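Local coordinates for protein NADP-dependent alcohol dehydrogenase (Entamoeba histolytica, PDB 2OUI) that probably interconverts alcohols and the corresponding aldehydes or ketones with NADP as cofactor, as a tetrameric zinc-containing dehydrogenase, at residues 251-256 and 260-265. The protein carries 1 engineered substitution. Residues are numbered along the deposited sequence; the frame is centred on the assembly and turned at random.
Sequences QAVKMI and SDIGNV. With EDO (1,2-ethanediol), chain I.
Ile262 reaches from the strand to the helix with the end of its side chain: its CD1 lies 3.8 Å from Ala252 CB and equally close to Val253 CG2. The Val253 and Ile262 side chains cross at about a right angle, while Ile262 CG2 meets Ala252 CB as well, at 4.0 Å. CG1 of Ile262 stands anti to the carbonyl carbon (chi1 -61°), with CD1 anti to CA (chi2 169°), which carries the methyl to both helix residues. Ile256, the first residue beyond the helical conformation, covers the start of the strand. Its extended side chain brings CD1 to 3.8 Å from Ile262 CG1. The same methyl fits closely against two oxygens, 3.2 Å from Ser260 OG and 3.3 Å from Asp261 O. Ser260 OG is hydrogen-bonded to Lys257 O, just past the end of the helix. The Asp261 CB points away from the helix, and its carboxylate is held by His291 and Asn163. On the adjacent strand 236-241, Val239 touches Ala252 and Ile256, and Ile241 touches Ile262, widening the apolar layer. At the far end, Val265 O accepts a 3.0 Å hydrogen bond from O1 of an ethanediol, probably from the crystallisation liquor. Helix 248-255 thus packs on the parallel sheet as the connection between adjacent strands 236-241 and 260-264, a beta-alpha-beta crossover of the Rossmann-type domain.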
loop_
_atom_site.group_PDB
_atom_site.type_symbol
_atom_site.label_atom_id
_atom_site.label_comp_id
_atom_site.label_asym_id
_atom_site.label_seq_id
_atom_site.Cartn_x
_atom_site.Cartn_y
_atom_site.Cartn_z
ATOM N N GLN A 251 14.164 -19.309 11.679
ATOM C CA GLN A 251 13.603 -18.997 13.002
ATOM C C GLN A 251 12.452 -18.005 12.885
ATOM O O GLN A 251 11.419 -18.177 13.532
ATOM C CB GLN A 251 14.677 -18.443 13.945
ATOM C CG GLN A 251 15.821 -19.422 14.155
ATOM C CD GLN A 251 16.864 -18.889 15.096
ATOM O OE1 GLN A 251 17.295 -19.582 16.039
ATOM N NE2 GLN A 251 17.284 -17.661 14.862
ATOM N N ALA A 252 12.636 -16.969 12.072
ATOM C CA ALA A 252 11.584 -15.958 11.826
ATOM C C ALA A 252 10.316 -16.609 11.271
ATOM O O ALA A 252 9.214 -16.359 11.759
ATOM C CB ALA A 252 12.094 -14.902 10.865
ATOM N N VAL A 253 10.474 -17.488 10.277
ATOM C CA VAL A 253 9.323 -18.107 9.638
ATOM C C VAL A 253 8.612 -19.019 10.642
ATOM O O VAL A 253 7.386 -19.124 10.618
ATOM C CB VAL A 253 9.753 -18.941 8.401
ATOM C CG1 VAL A 253 8.609 -19.863 7.899
ATOM C CG2 VAL A 253 10.304 -18.027 7.300
ATOM N N LYS A 254 9.373 -19.677 11.522
ATOM C CA LYS A 254 8.754 -20.627 12.464
ATOM C C LYS A 254 8.015 -19.928 13.614
ATOM O O LYS A 254 7.102 -20.506 14.211
ATOM C CB LYS A 254 9.776 -21.625 13.008
ATOM C CG LYS A 254 10.361 -22.577 11.932
ATOM C CD LYS A 254 11.516 -23.400 12.487
ATOM C CE LYS A 254 12.118 -24.256 11.387
ATOM N NZ LYS A 254 13.193 -25.178 11.895
ATOM N N MET A 255 8.401 -18.693 13.927
ATOM C CA MET A 255 7.764 -17.996 15.053
ATOM C C MET A 255 6.641 -17.047 14.641
ATOM O O MET A 255 5.936 -16.527 15.520
ATOM C CB MET A 255 8.798 -17.190 15.845
ATOM C CG MET A 255 9.283 -16.013 15.063
ATOM S SD MET A 255 10.388 -14.988 16.081
ATOM C CE MET A 255 11.810 -16.086 16.296
ATOM N N ILE A 256 6.464 -16.840 13.333
ATOM C CA ILE A 256 5.548 -15.823 12.822
ATOM C C ILE A 256 4.214 -16.414 12.371
ATOM O O ILE A 256 4.157 -17.546 11.856
ATOM C CB ILE A 256 6.201 -14.985 11.691
ATOM C CG1 ILE A 256 5.552 -13.589 11.583
ATOM C CG2 ILE A 256 6.213 -15.737 10.355
ATOM C CD1 ILE A 256 6.266 -12.670 10.580
ATOM N N SER A 260 1.733 -12.181 7.233
ATOM C CA SER A 260 2.641 -11.431 8.101
ATOM C C SER A 260 3.830 -11.014 7.291
ATOM O O SER A 260 3.918 -11.327 6.088
ATOM C CB SER A 260 3.109 -12.340 9.218
ATOM O OG SER A 260 3.838 -13.405 8.628
ATOM N N ASP A 261 4.762 -10.310 7.951
ATOM C CA ASP A 261 5.921 -9.747 7.251
ATOM C C ASP A 261 7.183 -9.952 8.075
ATOM O O ASP A 261 7.170 -9.754 9.283
ATOM C CB ASP A 261 5.721 -8.254 6.991
ATOM C CG ASP A 261 4.596 -7.994 6.013
ATOM O OD1 ASP A 261 4.852 -7.964 4.787
ATOM O OD2 ASP A 261 3.453 -7.796 6.483
ATOM N N ILE A 262 8.238 -10.392 7.397
ATOM C CA ILE A 262 9.593 -10.490 7.974
ATOM C C ILE A 262 10.431 -9.425 7.303
ATOM O O ILE A 262 10.602 -9.437 6.083
ATOM C CB ILE A 262 10.191 -11.886 7.703
ATOM C CG1 ILE A 262 9.299 -12.951 8.382
ATOM C CG2 ILE A 262 11.672 -11.947 8.157
ATOM C CD1 ILE A 262 9.616 -14.357 7.984
ATOM N N GLY A 263 10.931 -8.469 8.086
ATOM C CA GLY A 263 11.754 -7.404 7.530
ATOM C C GLY A 263 13.225 -7.571 7.903
ATOM O O GLY A 263 13.610 -7.366 9.048
ATOM N N ASN A 264 14.056 -7.975 6.942
ATOM C CA ASN A 264 15.463 -8.158 7.231
ATOM C C ASN A 264 16.290 -6.944 6.811
ATOM O O ASN A 264 16.100 -6.411 5.702
ATOM C CB ASN A 264 16.040 -9.347 6.483
ATOM C CG ASN A 264 17.560 -9.419 6.668
ATOM O OD1 ASN A 264 18.021 -9.663 7.790
ATOM N ND2 ASN A 264 18.340 -9.145 5.594
ATOM N N VAL A 265 17.194 -6.511 7.694
ATOM C CA VAL A 265 18.150 -5.447 7.350
ATOM C C VAL A 265 19.572 -5.919 7.633
ATOM O O VAL A 265 20.513 -5.163 7.430
ATOM C CB VAL A 265 17.890 -4.122 8.128
ATOM C CG1 VAL A 265 16.684 -3.376 7.523
ATOM C CG2 VAL A 265 17.679 -4.400 9.628
HETATM C C1 EDO I . 23.674 -3.472 8.903
HETATM O O1 EDO I . 23.217 -4.816 8.693
HETATM C C2 EDO I . 24.882 -3.472 9.836
HETATM O O2 EDO I . 25.773 -4.584 9.628
#